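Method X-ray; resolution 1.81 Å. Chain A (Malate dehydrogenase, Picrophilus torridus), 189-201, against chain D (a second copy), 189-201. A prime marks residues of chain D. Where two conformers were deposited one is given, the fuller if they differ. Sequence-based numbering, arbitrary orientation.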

# COMPACT_ATOMS: atom_id res chain seq x y z
N ARG A 189 -21.97 1.28 24.38
CA ARG A 189 -20.93 1.65 25.35
C ARG A 189 -19.52 1.26 24.91
O ARG A 189 -18.55 1.85 25.37
CB ARG A 189 -21.24 1.07 26.73
CG ARG A 189 -21.29 -0.44 26.77
CD ARG A 189 -22.01 -0.96 28.01
NE ARG A 189 -22.11 -2.41 27.96
CZ ARG A 189 -21.32 -3.24 28.63
NH1 ARG A 189 -20.38 -2.75 29.43
NH2 ARG A 189 -21.50 -4.54 28.52
N TYR A 190 -19.41 0.27 24.02
CA TYR A 190 -18.09 -0.13 23.52
C TYR A 190 -17.76 0.53 22.19
O TYR A 190 -16.80 0.15 21.51
CB TYR A 190 -18.01 -1.64 23.35
CG TYR A 190 -17.95 -2.44 24.64
CD1 TYR A 190 -17.83 -1.83 25.88
CD2 TYR A 190 -17.98 -3.83 24.60
CE1 TYR A 190 -17.76 -2.59 27.06
CE2 TYR A 190 -17.92 -4.59 25.76
CZ TYR A 190 -17.81 -3.97 26.97
OH TYR A 190 -17.74 -4.76 28.10
N SER A 191 -18.57 1.50 21.79
CA SER A 191 -18.37 2.19 20.52
C SER A 191 -17.85 3.56 20.85
O SER A 191 -18.35 4.21 21.78
CB SER A 191 -19.68 2.28 19.72
OG SER A 191 -20.20 0.98 19.48
N ASN A 192 -16.85 4.01 20.11
CA ASN A 192 -16.12 5.21 20.51
C ASN A 192 -15.37 5.84 19.34
O ASN A 192 -15.23 5.22 18.27
CB ASN A 192 -15.11 4.84 21.61
CG ASN A 192 -14.08 3.82 21.14
OD1 ASN A 192 -13.15 4.15 20.41
ND2 ASN A 192 -14.24 2.58 21.58
N VAL A 193 -14.88 7.06 19.56
CA VAL A 193 -13.92 7.65 18.63
C VAL A 193 -12.59 7.80 19.39
O VAL A 193 -12.49 8.58 20.35
CB VAL A 193 -14.35 9.04 18.12
CG1 VAL A 193 -13.31 9.57 17.14
CG2 VAL A 193 -15.71 8.96 17.44
N SER A 194 -11.59 7.03 18.97
CA SER A 194 -10.29 7.00 19.64
C SER A 194 -10.43 6.83 21.16
O SER A 194 -9.68 7.44 21.93
CB SER A 194 -9.48 8.28 19.33
OG SER A 194 -9.23 8.39 17.94
N GLY A 195 -11.41 6.02 21.58
CA GLY A 195 -11.62 5.71 22.98
C GLY A 195 -12.68 6.56 23.66
O GLY A 195 -13.19 6.19 24.73
N ILE A 196 -13.02 7.69 23.05
CA ILE A 196 -14.04 8.54 23.65
C ILE A 196 -15.40 7.96 23.30
O ILE A 196 -15.73 7.84 22.12
CB ILE A 196 -13.95 9.98 23.12
CG1 ILE A 196 -12.57 10.57 23.41
CG2 ILE A 196 -15.05 10.83 23.76
CD1 ILE A 196 -12.29 11.91 22.71
N PRO A 197 -16.20 7.56 24.31
CA PRO A 197 -17.46 6.89 24.00
C PRO A 197 -18.36 7.75 23.13
O PRO A 197 -18.42 8.98 23.28
CB PRO A 197 -18.10 6.66 25.38
CG PRO A 197 -16.92 6.61 26.30
CD PRO A 197 -15.98 7.65 25.77
N ILE A 198 -19.04 7.11 22.18
CA ILE A 198 -19.91 7.81 21.27
C ILE A 198 -21.08 8.49 22.01
O ILE A 198 -21.62 9.50 21.56
CB ILE A 198 -20.42 6.84 20.18
CG1 ILE A 198 -20.33 7.48 18.80
CG2 ILE A 198 -21.79 6.27 20.51
CD1 ILE A 198 -18.94 7.38 18.22
N GLU A 199 -21.46 7.92 23.16
CA GLU A 199 -22.53 8.52 23.96
C GLU A 199 -22.16 9.89 24.51
O GLU A 199 -23.05 10.65 24.89
CB GLU A 199 -22.96 7.61 25.11
CG GLU A 199 -23.87 6.49 24.67
CD GLU A 199 -23.94 5.36 25.68
OE1 GLU A 199 -22.88 4.81 26.06
OE2 GLU A 199 -25.07 5.02 26.10
N ASP A 200 -20.86 10.17 24.61
CA ASP A 200 -20.38 11.49 25.01
C ASP A 200 -20.32 12.46 23.84
O ASP A 200 -20.09 13.64 24.05
CB ASP A 200 -18.97 11.40 25.62
CG ASP A 200 -18.94 10.59 26.90
OD1 ASP A 200 -20.02 10.30 27.44
OD2 ASP A 200 -17.83 10.25 27.35
N LEU A 201 -20.51 11.96 22.62
CA LEU A 201 -20.24 12.76 21.43
C LEU A 201 -21.50 13.06 20.61
O LEU A 201 -21.55 14.05 19.89
CB LEU A 201 -19.20 12.06 20.55
CG LEU A 201 -17.80 11.87 21.16
CD1 LEU A 201 -16.89 11.09 20.22
CD2 LEU A 201 -17.19 13.23 21.49
N ARG D 189 -9.66 2.97 31.35
CA ARG D 189 -11.04 2.67 30.99
C ARG D 189 -11.36 2.94 29.53
O ARG D 189 -12.34 2.39 29.00
CB ARG D 189 -12.02 3.41 31.90
CG ARG D 189 -11.92 4.92 31.81
CD ARG D 189 -12.81 5.58 32.86
NE ARG D 189 -12.57 7.02 32.90
CZ ARG D 189 -13.42 7.93 32.45
NH1 ARG D 189 -14.58 7.55 31.93
NH2 ARG D 189 -13.12 9.22 32.53
N TYR D 190 -10.57 3.78 28.87
CA TYR D 190 -10.79 4.07 27.45
C TYR D 190 -9.87 3.24 26.56
O TYR D 190 -9.77 3.49 25.36
CB TYR D 190 -10.54 5.55 27.14
CG TYR D 190 -11.61 6.50 27.65
CD1 TYR D 190 -12.81 6.03 28.16
CD2 TYR D 190 -11.42 7.87 27.59
CE1 TYR D 190 -13.78 6.90 28.63
CE2 TYR D 190 -12.38 8.75 28.05
CZ TYR D 190 -13.56 8.26 28.57
OH TYR D 190 -14.53 9.14 29.02
N SER D 191 -9.16 2.29 27.17
CA SER D 191 -8.26 1.43 26.42
C SER D 191 -8.90 0.06 26.28
O SER D 191 -9.50 -0.45 27.23
CB SER D 191 -6.88 1.35 27.10
OG SER D 191 -6.38 2.66 27.36
N ASN D 192 -8.79 -0.53 25.09
CA ASN D 192 -9.58 -1.70 24.78
C ASN D 192 -9.00 -2.47 23.61
O ASN D 192 -8.10 -1.98 22.92
CB ASN D 192 -11.01 -1.27 24.42
CG ASN D 192 -11.04 -0.33 23.23
OD1 ASN D 192 -10.93 -0.76 22.09
ND2 ASN D 192 -11.14 0.96 23.49
N VAL D 193 -9.50 -3.69 23.42
CA VAL D 193 -9.21 -4.48 22.23
C VAL D 193 -10.53 -4.66 21.49
O VAL D 193 -11.43 -5.33 22.00
CB VAL D 193 -8.62 -5.86 22.57
CG1 VAL D 193 -8.40 -6.68 21.30
CG2 VAL D 193 -7.32 -5.70 23.35
N SER D 194 -10.65 -4.04 20.32
CA SER D 194 -11.90 -4.05 19.54
C SER D 194 -13.11 -3.68 20.39
O SER D 194 -14.20 -4.27 20.25
CB SER D 194 -12.09 -5.41 18.87
OG SER D 194 -11.06 -5.63 17.91
N GLY D 195 -12.93 -2.71 21.28
CA GLY D 195 -14.01 -2.27 22.14
C GLY D 195 -14.09 -2.95 23.49
O GLY D 195 -14.74 -2.44 24.39
N ILE D 196 -13.44 -4.10 23.64
CA ILE D 196 -13.49 -4.83 24.92
C ILE D 196 -12.47 -4.21 25.86
O ILE D 196 -11.29 -4.16 25.53
CB ILE D 196 -13.19 -6.33 24.72
CG1 ILE D 196 -14.18 -6.94 23.72
CG2 ILE D 196 -13.29 -7.09 26.05
CD1 ILE D 196 -13.80 -8.34 23.26
N PRO D 197 -12.91 -3.70 27.02
CA PRO D 197 -11.96 -2.97 27.88
C PRO D 197 -10.77 -3.84 28.28
O PRO D 197 -10.96 -5.02 28.58
CB PRO D 197 -12.80 -2.64 29.11
CG PRO D 197 -14.20 -2.51 28.56
CD PRO D 197 -14.30 -3.59 27.50
N ILE D 198 -9.57 -3.28 28.28
CA ILE D 198 -8.41 -4.06 28.70
C ILE D 198 -8.51 -4.57 30.13
O ILE D 198 -7.93 -5.60 30.45
CB ILE D 198 -7.05 -3.34 28.46
CG1 ILE D 198 -6.98 -2.01 29.21
CG2 ILE D 198 -6.80 -3.15 26.97
CD1 ILE D 198 -5.57 -1.40 29.21
N GLU D 199 -9.25 -3.87 30.99
CA GLU D 199 -9.47 -4.37 32.35
C GLU D 199 -10.22 -5.70 32.37
O GLU D 199 -10.15 -6.44 33.34
CB GLU D 199 -10.22 -3.35 33.23
CG GLU D 199 -9.40 -2.12 33.59
CD GLU D 199 -8.91 -2.11 35.04
OE1 GLU D 199 -8.84 -3.19 35.67
OE2 GLU D 199 -8.59 -1.01 35.55
N ASP D 200 -10.96 -6.00 31.29
CA ASP D 200 -11.67 -7.27 31.20
C ASP D 200 -10.77 -8.39 30.68
O ASP D 200 -11.15 -9.56 30.74
CB ASP D 200 -12.90 -7.16 30.29
CG ASP D 200 -13.99 -6.27 30.87
OD1 ASP D 200 -13.94 -5.97 32.09
OD2 ASP D 200 -14.90 -5.89 30.11
N LEU D 201 -9.59 -8.01 30.18
CA LEU D 201 -8.69 -8.94 29.49
C LEU D 201 -7.35 -9.23 30.19
O LEU D 201 -6.74 -10.28 29.94
CB LEU D 201 -8.40 -8.42 28.08
CG LEU D 201 -9.63 -8.22 27.20
CD1 LEU D 201 -9.26 -7.51 25.89
CD2 LEU D 201 -10.27 -9.57 26.93
O HOH W 1 -17.33 -3.78 30.58
O HOH W 2 -12.57 0.33 20.27
O HOH W 3 -10.84 2.82 21.20
O HOH W 4 -16.89 8.67 29.48

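Each stretch folds back on itself as a small hairpin. In chain A, Val193 to Ile196 form a type I' beta turn, closed by two backbone hydrogen bonds: Val193 N to Ile196 O at 2.8 Å and Ile196 N to Val193 O at 2.9 Å. One step further from the turn, Ile198 N donates to Ser191 O at 3.0 Å. Beyond the hairpin, residues 198-200 take helical backbone angles without the regular bonds. Chain D repeats the turn and this bonding pattern.

The two hairpins meet in a nearly symmetric pairing. Tyr190 lies opposite Gly195′, with their CA atoms 4.8 Å apart, and Gly195 lies opposite Tyr190′ with the same spacing between CA atoms. No direct hydrogen bond joins the stretches. They are held by packing and by bridging waters, and together they bury 390 Å².

The close backbone approach depends on glycine. A CB on Gly195 would sit 2.9 Å from Tyr190′ O, a clash. One on Gly195′ would sit 3.0 Å from Tyr190 O, which is tight. The backbone angles of both glycines also call for glycine by themselves, because a CB would be jammed against the carbonyl O of the preceding serine.

Tyr190 and Tyr190′ supply the largest contacts. Both point toward the partner stretch, and both have chi1 in the m well. The carbonyl of Gly195′ lies over one face of the Tyr190 ring, with Gly195′ O 3.2 Å from Tyr190 CG. Pro197′ covers the same face. Its CD atom lies 4.0 Å from the centroid of the Tyr190 ring and 30° off the ring normal, a CH-pi contact. The CD carbon of a proline is bonded to nitrogen, so its hydrogens are slightly polarised and suit the electron-rich ring. In the other copy, Gly195 O lies over a face of the Tyr190′ ring, 3.3 Å from Tyr190′ CG. There Pro197 CD makes an apolar contact with Tyr190′ CE1 at 3.7 Å, approaching obliquely.

The tyrosine hydroxyls reach the aspartates through water. Water 1 lies 2.7 Å from Tyr190 OH and donates to Asp200′ OD2 at 3.3 Å. It also accepts a weak bond from Arg189 NH1 at 3.4 Å. Water 4 lies 2.4 Å from Tyr190′ OH, a very short distance, and donates to Asp200 OD2 at 2.8 Å.

Asn192 and Asn192′ meet near the middle of the contact. Their ND2 atoms are 4.0 Å apart. Two amide donors have no reason to bond each other, and two waters link the side chains instead. Water 2 accepts from Asn192 ND2 at 3.1 Å and donates to Asn192′ OD1 at 2.7 Å. Water 3 accepts from Asn192′ ND2 at 3.0 Å and donates to Asn192 OD1 at 2.8 Å. Each amide oxygen also braces its own turn: Gly195 N donates to Asn192 OD1 at 2.8 Å, and Gly195′ N to Asn192′ OD1 at 2.9 Å.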